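PDB 1ZVP: hypothetical protein VC0802 from Vibrio cholerae, which is of unknown function but contains two ACT domains, a fold that in many other proteins binds small regulatory ligands, and has been suggested to act in transport. Local coordinates for residues Y24-V29 with G50-L55; F71-L76 with H112-K117. One frame throughout, in Å; residues are numbered along the deposited sequence.

Contact 1 (Y24-V29 with G50-L55)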
loop_
_atom_site.group_PDB
_atom_site.type_symbol
_atom_site.label_atom_id
_atom_site.label_comp_id
_atom_site.label_asym_id
_atom_site.label_seq_id
_atom_site.Cartn_x
_atom_site.Cartn_y
_atom_site.Cartn_z
ATOM N N TYR D 24 15.746 -0.593 0.782
ATOM C CA TYR D 24 14.924 -0.328 -0.378
ATOM C C TYR D 24 14.799 1.157 -0.606
ATOM O O TYR D 24 14.974 1.938 0.320
ATOM C CB TYR D 24 13.546 -1.018 -0.250
ATOM C CG TYR D 24 13.665 -2.530 -0.340
ATOM C CD1 TYR D 24 13.675 -3.177 -1.578
ATOM C CD2 TYR D 24 13.807 -3.306 0.814
ATOM C CE1 TYR D 24 13.818 -4.552 -1.659
ATOM C CE2 TYR D 24 13.948 -4.680 0.743
ATOM C CZ TYR D 24 13.952 -5.297 -0.495
ATOM O OH TYR D 24 14.083 -6.667 -0.565
ATOM N N VAL D 25 14.536 1.530 -1.854
ATOM C CA VAL D 25 14.347 2.918 -2.239
ATOM C C VAL D 25 13.160 3.021 -3.186
ATOM O O VAL D 25 12.854 2.074 -3.907
ATOM C CB VAL D 25 15.621 3.524 -2.896
ATOM C CG1 VAL D 25 16.790 3.498 -1.930
ATOM C CG2 VAL D 25 15.983 2.810 -4.196
ATOM N N PHE D 26 12.486 4.166 -3.162
ATOM C CA PHE D 26 11.391 4.438 -4.084
ATOM C C PHE D 26 11.892 5.320 -5.212
ATOM O O PHE D 26 12.648 6.258 -4.979
ATOM C CB PHE D 26 10.222 5.122 -3.369
ATOM C CG PHE D 26 9.301 4.174 -2.638
ATOM C CD1 PHE D 26 7.981 4.020 -3.045
ATOM C CD2 PHE D 26 9.749 3.448 -1.529
ATOM C CE1 PHE D 26 7.123 3.158 -2.364
ATOM C CE2 PHE D 26 8.901 2.579 -0.849
ATOM C CZ PHE D 26 7.588 2.435 -1.264
ATOM N N CYS D 27 11.474 5.006 -6.434
ATOM C CA CYS D 27 11.899 5.740 -7.616
ATOM C C CYS D 27 10.723 5.935 -8.519
ATOM O O CYS D 27 9.813 5.106 -8.555
ATOM C CB CYS D 27 12.947 4.964 -8.413
ATOM S SG CYS D 27 14.422 4.523 -7.516
ATOM N N THR D 28 10.754 7.032 -9.260
ATOM C CA THR D 28 9.855 7.219 -10.372
ATOM C C THR D 28 10.722 7.291 -11.634
ATOM O O THR D 28 11.787 7.915 -11.635
ATOM C CB THR D 28 8.950 8.456 -10.170
ATOM O OG1 THR D 28 7.850 8.403 -11.084
ATOM C CG2 THR D 28 9.719 9.770 -10.335
ATOM N N VAL D 29 10.292 6.602 -12.684
ATOM C CA VAL D 29 11.038 6.575 -13.939
ATOM C C VAL D 29 10.123 6.809 -15.143
ATOM O O VAL D 29 8.901 6.852 -15.012
ATOM C CB VAL D 29 11.849 5.251 -14.118
ATOM C CG1 VAL D 29 12.997 5.165 -13.122
ATOM C CG2 VAL D 29 10.950 4.032 -14.020
ATOM N N GLY D 50 4.140 8.511 -14.130
ATOM C CA GLY D 50 5.277 7.630 -14.429
ATOM C C GLY D 50 5.323 6.356 -13.600
ATOM O O GLY D 50 4.537 6.179 -12.668
ATOM N N LEU D 51 6.259 5.475 -13.940
ATOM C CA LEU D 51 6.398 4.172 -13.288
ATOM C C LEU D 51 7.142 4.293 -11.976
ATOM O O LEU D 51 8.276 4.766 -11.948
ATOM C CB LEU D 51 7.142 3.210 -14.213
ATOM C CG LEU D 51 7.289 1.738 -13.856
ATOM C CD1 LEU D 51 5.970 0.990 -13.997
ATOM C CD2 LEU D 51 8.326 1.137 -14.772
ATOM N N THR D 52 6.493 3.882 -10.888
ATOM C CA THR D 52 7.160 3.745 -9.583
ATOM C C THR D 52 7.876 2.401 -9.539
ATOM O O THR D 52 7.283 1.366 -9.859
ATOM C CB THR D 52 6.159 3.839 -8.385
ATOM O OG1 THR D 52 5.469 5.096 -8.408
ATOM C CG2 THR D 52 6.881 3.687 -7.038
ATOM N N LEU D 53 9.154 2.421 -9.168
ATOM C CA LEU D 53 9.892 1.193 -8.906
ATOM C C LEU D 53 10.340 1.201 -7.463
ATOM O O LEU D 53 10.808 2.221 -6.974
ATOM C CB LEU D 53 11.121 1.057 -9.815
ATOM C CG LEU D 53 10.966 1.058 -11.344
ATOM C CD1 LEU D 53 12.345 1.128 -12.026
ATOM C CD2 LEU D 53 10.161 -0.147 -11.848
ATOM N N VAL D 54 10.179 0.072 -6.781
ATOM C CA VAL D 54 10.767 -0.114 -5.456
ATOM C C VAL D 54 11.885 -1.129 -5.629
ATOM O O VAL D 54 11.658 -2.248 -6.066
ATOM C CB VAL D 54 9.733 -0.557 -4.364
ATOM C CG1 VAL D 54 10.363 -0.532 -2.986
ATOM C CG2 VAL D 54 8.523 0.343 -4.366
ATOM N N LEU D 55 13.095 -0.701 -5.291
ATOM C CA LEU D 55 14.314 -1.394 -5.657
ATOM C C LEU D 55 15.243 -1.460 -4.475
ATOM O O LEU D 55 15.224 -0.570 -3.629
ATOM C CB LEU D 55 15.044 -0.603 -6.749
ATOM C CG LEU D 55 14.410 -0.428 -8.124
ATOM C CD1 LEU D 55 14.847 0.872 -8.741
ATOM C CD2 LEU D 55 14.812 -1.587 -8.999
HETATM O O HOH W 1 5.809 7.094 -10.229
#
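Tyr24 to Val29 run antiparallel to Leu51 to Leu55, pairing an outer strand with the middle one of the three-stranded sheet that belongs to the first ACT domain. The backbone ladder has six hydrogen bonds, two at each of the pairs Val25-Leu55, Cys27-Leu53 and Val29-Leu51. The bond from Val25 N to Leu55 O is 2.8 Å long. That from Leu51 N to Val29 O, the longest, is 3.2 Å. At the non-hydrogen-bonded positions CA-H groups reinforce the ladder, as where Thr52 CA approaches Cys27 O at 3.2 Å.

Apolar contacts occupy both faces. On the face of Phe26 and Val54 the two side chains run alongside each other from neighbouring strands. Val54 CG2 lies over one face of the Phe26 ring, displaced toward its rim, in a CH-pi contact, 3.8 Å from the ring centroid and 15° off its normal. Val54 CG1, anti to the backbone N (chi1 -172°), lies on the same side of the ring as CG2, nearest to Phe26 CE2 at 4.0 Å. The opposite face carries Cys27, Val29, Leu51, Leu53 and Leu55. There Val29 CG2 touches Leu53 CD1 at 3.8 Å, with the two side chains crossing at about a right angle, while Cys27 SG meets Leu55 CD1. Ala60 of helix 57-61 packs on Leu55 and Val25.

Polar groups gather at the Gly50 end. Thr52 OG1 is hydrogen-bonded to the backbone N of Tyr108 of the second subunit. It also donates to a water, 2.7 Å from Thr52 OG1, whose own hydrogens go to Gly50 O and, at 2.6 Å, to Thr28 OG1.

Contact 2 (F71-L76 with H112-K117)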
loop_
_atom_site.group_PDB
_atom_site.type_symbol
_atom_site.label_atom_id
_atom_site.label_comp_id
_atom_site.label_asym_id
_atom_site.label_seq_id
_atom_site.Cartn_x
_atom_site.Cartn_y
_atom_site.Cartn_z
ATOM N N PHE D 71 14.844 2.596 3.002
ATOM C CA PHE D 71 13.700 1.933 3.620
ATOM C C PHE D 71 13.972 0.480 4.031
ATOM O O PHE D 71 14.675 -0.267 3.345
ATOM C CB PHE D 71 12.502 1.981 2.684
ATOM C CG PHE D 71 11.910 3.351 2.527
ATOM C CD1 PHE D 71 11.050 3.867 3.487
ATOM C CD2 PHE D 71 12.201 4.122 1.409
ATOM C CE1 PHE D 71 10.495 5.128 3.343
ATOM C CE2 PHE D 71 11.648 5.390 1.256
ATOM C CZ PHE D 71 10.791 5.891 2.225
ATOM N N SER D 72 13.409 0.095 5.170
ATOM C CA SER D 72 13.384 -1.295 5.584
ATOM C C SER D 72 12.020 -1.878 5.276
ATOM O O SER D 72 11.028 -1.160 5.249
ATOM C CB SER D 72 13.674 -1.409 7.066
ATOM O OG SER D 72 15.000 -1.010 7.320
ATOM N N LEU D 73 11.981 -3.178 5.025
ATOM C CA LEU D 73 10.735 -3.843 4.671
ATOM C C LEU D 73 10.274 -4.789 5.776
ATOM O O LEU D 73 11.013 -5.664 6.221
ATOM C CB LEU D 73 10.859 -4.573 3.333
ATOM C CG LEU D 73 9.764 -5.581 2.993
ATOM C CD1 LEU D 73 8.425 -4.903 2.760
ATOM C CD2 LEU D 73 10.178 -6.380 1.787
ATOM N N ILE D 74 9.034 -4.577 6.200
ATOM C CA ILE D 74 8.387 -5.354 7.238
ATOM C C ILE D 74 7.138 -5.997 6.642
ATOM O O ILE D 74 6.316 -5.329 6.033
ATOM C CB ILE D 74 8.063 -4.476 8.480
ATOM C CG1 ILE D 74 9.371 -4.044 9.163
ATOM C CG2 ILE D 74 7.150 -5.209 9.448
ATOM C CD1 ILE D 74 9.253 -2.860 10.099
ATOM N N THR D 75 7.036 -7.312 6.772
ATOM C CA THR D 75 5.828 -8.015 6.376
ATOM C C THR D 75 5.013 -8.355 7.617
ATOM O O THR D 75 5.564 -8.675 8.667
ATOM C CB THR D 75 6.153 -9.284 5.573
ATOM O OG1 THR D 75 6.823 -8.914 4.366
ATOM C CG2 THR D 75 4.890 -10.049 5.227
ATOM N N LEU D 76 3.697 -8.263 7.493
ATOM C CA LEU D 76 2.796 -8.660 8.558
ATOM C C LEU D 76 2.360 -10.082 8.292
ATOM O O LEU D 76 1.753 -10.352 7.264
ATOM C CB LEU D 76 1.593 -7.726 8.579
ATOM C CG LEU D 76 1.702 -6.403 9.327
ATOM C CD1 LEU D 76 3.130 -5.977 9.691
ATOM C CD2 LEU D 76 0.999 -5.348 8.505
ATOM N N HIS D 112 2.799 -5.367 3.214
ATOM C CA HIS D 112 4.222 -5.098 3.320
ATOM C C HIS D 112 4.402 -3.613 3.584
ATOM O O HIS D 112 3.798 -2.772 2.920
ATOM C CB HIS D 112 4.935 -5.521 2.034
ATOM C CG HIS D 112 4.563 -6.896 1.567
ATOM N ND1 HIS D 112 5.171 -8.037 2.050
ATOM C CD2 HIS D 112 3.627 -7.314 0.684
ATOM C CE1 HIS D 112 4.632 -9.097 1.474
ATOM N NE2 HIS D 112 3.693 -8.687 0.642
ATOM N N ILE D 113 5.215 -3.294 4.577
ATOM C CA ILE D 113 5.349 -1.924 5.020
ATOM C C ILE D 113 6.792 -1.494 4.852
ATOM O O ILE D 113 7.700 -2.175 5.316
ATOM C CB ILE D 113 4.896 -1.781 6.490
ATOM C CG1 ILE D 113 3.468 -2.302 6.653
ATOM C CG2 ILE D 113 4.974 -0.335 6.961
ATOM C CD1 ILE D 113 3.147 -2.649 8.055
ATOM N N PHE D 114 7.000 -0.383 4.151
ATOM C CA PHE D 114 8.322 0.239 4.053
ATOM C C PHE D 114 8.405 1.400 5.034
ATOM O O PHE D 114 7.677 2.377 4.919
ATOM C CB PHE D 114 8.622 0.690 2.618
ATOM C CG PHE D 114 8.719 -0.441 1.643
ATOM C CD1 PHE D 114 9.960 -0.996 1.327
ATOM C CD2 PHE D 114 7.567 -0.974 1.053
ATOM C CE1 PHE D 114 10.061 -2.071 0.441
ATOM C CE2 PHE D 114 7.651 -2.041 0.149
ATOM C CZ PHE D 114 8.903 -2.593 -0.163
ATOM N N VAL D 115 9.270 1.260 6.025
ATOM C CA VAL D 115 9.544 2.337 6.967
ATOM C C VAL D 115 10.986 2.813 6.770
ATOM O O VAL D 115 11.809 2.084 6.223
ATOM C CB VAL D 115 9.307 1.908 8.451
ATOM C CG1 VAL D 115 7.875 1.399 8.644
ATOM C CG2 VAL D 115 10.328 0.867 8.898
ATOM N N GLN D 116 11.283 4.038 7.197
ATOM C CA GLN D 116 12.648 4.547 7.205
ATOM C C GLN D 116 13.543 3.547 7.883
ATOM O O GLN D 116 13.174 2.987 8.914
ATOM C CB GLN D 116 12.723 5.860 7.962
ATOM C CG GLN D 116 12.130 7.029 7.223
ATOM C CD GLN D 116 11.999 8.253 8.111
ATOM O OE1 GLN D 116 11.404 9.256 7.718
ATOM N NE2 GLN D 116 12.553 8.177 9.318
ATOM N N LYS D 117 14.720 3.333 7.306
ATOM C CA LYS D 117 15.645 2.317 7.780
ATOM C C LYS D 117 15.999 2.487 9.261
ATOM O O LYS D 117 16.083 1.496 10.002
ATOM C CB LYS D 117 16.907 2.299 6.917
ATOM C CG LYS D 117 17.781 1.094 7.198
ATOM C CD LYS D 117 19.192 1.274 6.713
ATOM C CE LYS D 117 20.033 0.097 7.162
ATOM N NZ LYS D 117 21.370 0.134 6.525
#
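His112 and Thr75 face each other at a non-hydrogen-bonded pair, and their side chains rise together from the sheet. The histidine can be followed outward. Its CB rests against Leu73 CD1 at 3.6 Å. CG lies anti to the carbonyl carbon (chi1 -48°), and the ring turns its ND1 edge to Thr75, where His112 ND1 hydrogen-bonds Thr75 OG1 at 3.0 Å, the hydroxyl oxygen lying in the ring plane. CE1 passes Thr75 CG2 at 3.9 Å. At the tip, NE2 reaches a carboxylate oxygen of Glu47 of the second subunit, and Phe45 of that subunit stacks on the ring. Both ring nitrogens are thus engaged, one within the sheet and one across the dimer interface.

The two strands are neighbours in the four-stranded antiparallel sheet of the second ACT domain, with strand 17-19 beyond 71-76 and strand 103-106 beyond 111-116. Four backbone hydrogen bonds join them, the shortest being Ile113 N to Ile74 O at 2.7 Å. On the face shared with His112, Leu73 CD1 sits over the Phe114 ring in a CH-pi contact, 4.0 Å from the centroid and 19° off the normal, displaced toward the rim.

The reverse face packs against the helices of the domain. Ile74 CD1 reaches Val115 CG2, and Ala123 of helix 120-127 lies against both residues. Nearer the other end, Leu76 and Ile113 share Phe91 of helix 87-96, and Leu76 CD2 presses on Ile113 CD1 at 3.5 Å, tighter than usual for two carbons. Where the pairing ends, Ser72 OG lies 3.5 Å from Lys117 CG, while Lys117 NZ extends to a salt bridge with Asp23.

How the contacts relate
From the N terminus, strand 17-19 first joins the sheet of contact 2, before the chain enters contact 1 at Tyr24. Contact 1 closes the loop that holds strand 43-47. After helix 57-61 the chain returns at Phe71, where contact 2 opens, and closes a longer loop containing helix 87-96 and strand 103-106. The contacts follow in series, neither nested nor crossed, with centres about 15 Å apart. Their ends meet: Tyr24 O and Phe71 N are probably hydrogen-bonded, and the Phe26 ring packs edge-to-face with those of Phe71 and Phe114, tying one ACT domain to the other. Both contacts also reach the second subunit.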